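Local atomic coordinates of dTDP-4-dehydrorhamnose reductase (Sulfolobus tokodaii, PDB entry 2GGS), a protein that probably reduces dTDP-4-dehydrorhamnose in dTDP-rhamnose synthesis, binding its NADPH cofactor in a Rossmann-type fold. Residues A[84-89]-A[136-141]. Sequence-based numbering, arbitrary orientation.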
ATOM      1  N   ASN A  84      12.046   2.409   2.023  1.00 15.26           N
ATOM      2  CA  ASN A  84      11.257   1.267   1.520  1.00 14.08           C
ATOM      3  C   ASN A  84      11.881  -0.068   1.824  1.00 14.94           C
ATOM      4  O   ASN A  84      11.168  -1.102   1.887  1.00 16.14           O
ATOM      5  CB  ASN A  84      11.073   1.396   0.016  1.00 12.78           C
ATOM      6  CG  ASN A  84      10.093   2.469  -0.359  1.00 12.22           C
ATOM      7  OD1 ASN A  84       9.392   3.047   0.485  1.00 15.49           O
ATOM      8  ND2 ASN A  84      10.000   2.705  -1.665  1.00 14.02           N
ATOM      9  N   ALA A  85      13.198  -0.069   2.036  1.00 15.45           N
ATOM     10  CA  ALA A  85      13.903  -1.313   2.305  1.00 14.88           C
ATOM     11  C   ALA A  85      14.618  -1.287   3.663  1.00 15.23           C
ATOM     12  O   ALA A  85      14.280  -2.039   4.583  1.00 14.45           O
ATOM     13  CB  ALA A  85      14.874  -1.657   1.164  1.00 14.22           C
ATOM     14  N   GLU A  86      15.590  -0.383   3.831  1.00 14.96           N
ATOM     15  CA  GLU A  86      16.472  -0.532   4.993  1.00 16.73           C
ATOM     16  C   GLU A  86      15.738  -0.340   6.335  1.00 16.53           C
ATOM     17  O   GLU A  86      16.061  -1.017   7.280  1.00 16.97           O
ATOM     18  CB  GLU A  86      17.664   0.447   4.890  1.00 17.62           C
ATOM     19  CG  GLU A  86      18.843   0.005   5.766  1.00 19.82           C
ATOM     20  CD  GLU A  86      20.124   0.744   5.427  1.00 25.31           C
ATOM     21  OE1 GLU A  86      20.060   1.732   4.661  1.00 25.58           O
ATOM     22  OE2 GLU A  86      21.175   0.317   5.948  1.00 28.84           O
ATOM     23  N   ALA A  87      14.754   0.556   6.399  1.00 17.09           N
ATOM     24  CA  ALA A  87      13.995   0.793   7.637  1.00 15.69           C
ATOM     25  C   ALA A  87      13.362  -0.493   8.112  1.00 16.70           C
ATOM     26  O   ALA A  87      13.245  -0.727   9.323  1.00 16.88           O
ATOM     27  CB  ALA A  87      12.936   1.895   7.458  1.00 16.44           C
ATOM     28  N   VAL A  88      12.947  -1.330   7.133  1.00 15.69           N
ATOM     29  CA  VAL A  88      12.293  -2.599   7.463  1.00 15.71           C
ATOM     30  C   VAL A  88      13.243  -3.496   8.252  1.00 15.12           C
ATOM     31  O   VAL A  88      12.813  -4.204   9.171  1.00 15.03           O
ATOM     32  CB  VAL A  88      11.749  -3.328   6.207  1.00 15.28           C
ATOM     33  CG1 VAL A  88      11.015  -4.629   6.636  1.00 15.02           C
ATOM     34  CG2 VAL A  88      10.803  -2.431   5.445  1.00 14.98           C
ATOM     35  N   ARG A  89      14.535  -3.485   7.894  1.00 15.08           N
ATOM     36  CA  ARG A  89      15.508  -4.288   8.624  1.00 17.20           C
ATOM     37  C   ARG A  89      15.489  -3.907  10.118  1.00 16.50           C
ATOM     38  O   ARG A  89      15.549  -4.761  11.035  1.00 17.69           O
ATOM     39  CB  ARG A  89      16.911  -4.110   8.049  1.00 17.86           C
ATOM     40  CG  ARG A  89      17.884  -5.062   8.764  1.00 18.45           C
ATOM     41  CD  ARG A  89      19.237  -5.163   8.066  1.00 27.76           C
ATOM     42  NE  ARG A  89      20.174  -4.150   8.530  1.00 28.82           N
ATOM     43  CZ  ARG A  89      20.979  -4.283   9.578  1.00 31.75           C
ATOM     44  NH1 ARG A  89      20.952  -5.387  10.328  1.00 34.87           N
ATOM     45  NH2 ARG A  89      21.791  -3.285   9.892  1.00 33.42           N
ATOM     46  N   LEU A 136      13.053  -5.365  -1.847  1.00 12.29           N
ATOM     47  CA  LEU A 136      14.118  -5.481  -0.841  1.00 14.12           C
ATOM     48  C   LEU A 136      13.569  -5.373   0.583  1.00 13.17           C
ATOM     49  O   LEU A 136      13.931  -6.182   1.437  1.00 13.72           O
ATOM     50  CB  LEU A 136      15.259  -4.486  -1.132  1.00 12.60           C
ATOM     51  CG  LEU A 136      15.900  -4.706  -2.517  1.00 16.08           C
ATOM     52  CD1 LEU A 136      16.989  -3.667  -2.767  1.00 19.52           C
ATOM     53  CD2 LEU A 136      16.428  -6.134  -2.798  1.00 17.85           C
ATOM     54  N   GLY A 137      12.626  -4.473   0.836  1.00 13.89           N
ATOM     55  CA  GLY A 137      11.929  -4.447   2.113  1.00 14.18           C
ATOM     56  C   GLY A 137      11.211  -5.758   2.426  1.00 14.63           C
ATOM     57  O   GLY A 137      11.271  -6.233   3.553  1.00 14.52           O
ATOM     58  N   GLU A 138      10.551  -6.346   1.422  1.00 15.69           N
ATOM     59  CA  GLU A 138       9.930  -7.669   1.628  1.00 17.13           C
ATOM     60  C   GLU A 138      10.944  -8.682   2.101  1.00 16.23           C
ATOM     61  O   GLU A 138      10.647  -9.575   2.921  1.00 17.20           O
ATOM     62  CB  GLU A 138       9.363  -8.262   0.325  1.00 18.04           C
ATOM     63  CG  GLU A 138       8.135  -7.685  -0.157  1.00 19.67           C
ATOM     64  CD  GLU A 138       7.430  -8.619  -1.119  1.00 18.17           C
ATOM     65  OE1 GLU A 138       6.387  -8.190  -1.630  1.00 19.01           O
ATOM     66  OE2 GLU A 138       7.938  -9.753  -1.361  1.00 20.34           O
ATOM     67  N   THR A 139      12.135  -8.583   1.538  1.00 14.80           N
ATOM     68  CA  THR A 139      13.190  -9.541   1.809  1.00 16.47           C
ATOM     69  C   THR A 139      13.636  -9.383   3.254  1.00 16.11           C
ATOM     70  O   THR A 139      13.784 -10.377   3.989  1.00 16.49           O
ATOM     71  CB  THR A 139      14.319  -9.386   0.786  1.00 16.52           C
ATOM     72  OG1 THR A 139      13.756  -9.494  -0.543  1.00 17.94           O
ATOM     73  CG2 THR A 139      15.415 -10.446   0.973  1.00 19.24           C
ATOM     74  N   PHE A 140      13.806  -8.143   3.712  1.00 15.79           N
ATOM     75  CA  PHE A 140      14.115  -7.969   5.134  1.00 15.48           C
ATOM     76  C   PHE A 140      12.986  -8.448   6.047  1.00 16.12           C
ATOM     77  O   PHE A 140      13.250  -8.896   7.162  1.00 16.14           O
ATOM     78  CB  PHE A 140      14.379  -6.495   5.471  1.00 16.04           C
ATOM     79  CG  PHE A 140      15.674  -5.936   4.927  1.00 17.23           C
ATOM     80  CD1 PHE A 140      16.917  -6.506   5.231  1.00 16.97           C
ATOM     81  CD2 PHE A 140      15.638  -4.782   4.128  1.00 16.15           C
ATOM     82  CE1 PHE A 140      18.109  -5.896   4.753  1.00 16.81           C
ATOM     83  CE2 PHE A 140      16.824  -4.146   3.628  1.00 15.30           C
ATOM     84  CZ  PHE A 140      18.061  -4.730   3.946  1.00 17.96           C
ATOM     85  N   ALA A 141      11.739  -8.305   5.588  1.00 15.47           N
ATOM     86  CA  ALA A 141      10.531  -8.617   6.378  1.00 16.37           C
ATOM     87  C   ALA A 141      10.238 -10.118   6.475  1.00 17.22           C
ATOM     88  O   ALA A 141       9.473 -10.536   7.352  1.00 20.15           O
ATOM     89  CB  ALA A 141       9.342  -7.892   5.832  1.00 16.11           C
TER
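Two helices run side by side in nearly the same direction, their local axes 13° apart and 7.4 Å at closest approach. Such close packing is possible at G137, whose CA lies 3.7 Å from the CA of A85 and makes a CA-H...O contact with the carbonyl oxygen of N84 (G137 CA to N84 O, 3.4 Å). A beta carbon at G137 would clash with that oxygen. The backbone of 84-89 is distorted here, with a wider pi-type turn at 84-86. F140 supplies the main side chain of the interface: its m rotamer (chi1 -71°) carries the ring across as a knob into the hole formed by A85, E86, V88 and R89. R89, t at chi1 and chi2, covers one ring face in a CH-pi contact, with R89 CB 3.8 Å from the F140 centroid; R89 CD is 3.6 Å from F140 CE1. The t rotamer of V88 sets CG1 against A141 CB (3.8 Å) and F140 CB (4.0 Å), while the short side chain of A85 meets L136, CB to CB, at 3.7 Å. N84, in the m rotamer, turns its amide away, hydrogen-bonding to M67 N through OD1 and to S133 OG through ND2, close to the NADPH-binding residues A66 and K134. Y81, earlier on helix 77-97, packs around L136 and F140. The two helices belong to successive beta-alpha-beta crossovers of the Rossmann fold: helix 77-97 leads into strand 101-107, and helix 129-141 leads on to strand 147-151. V88 and A141 both rest on H104 of strand 101-107, while F46 of helix 46-56 packs against E86 and A87.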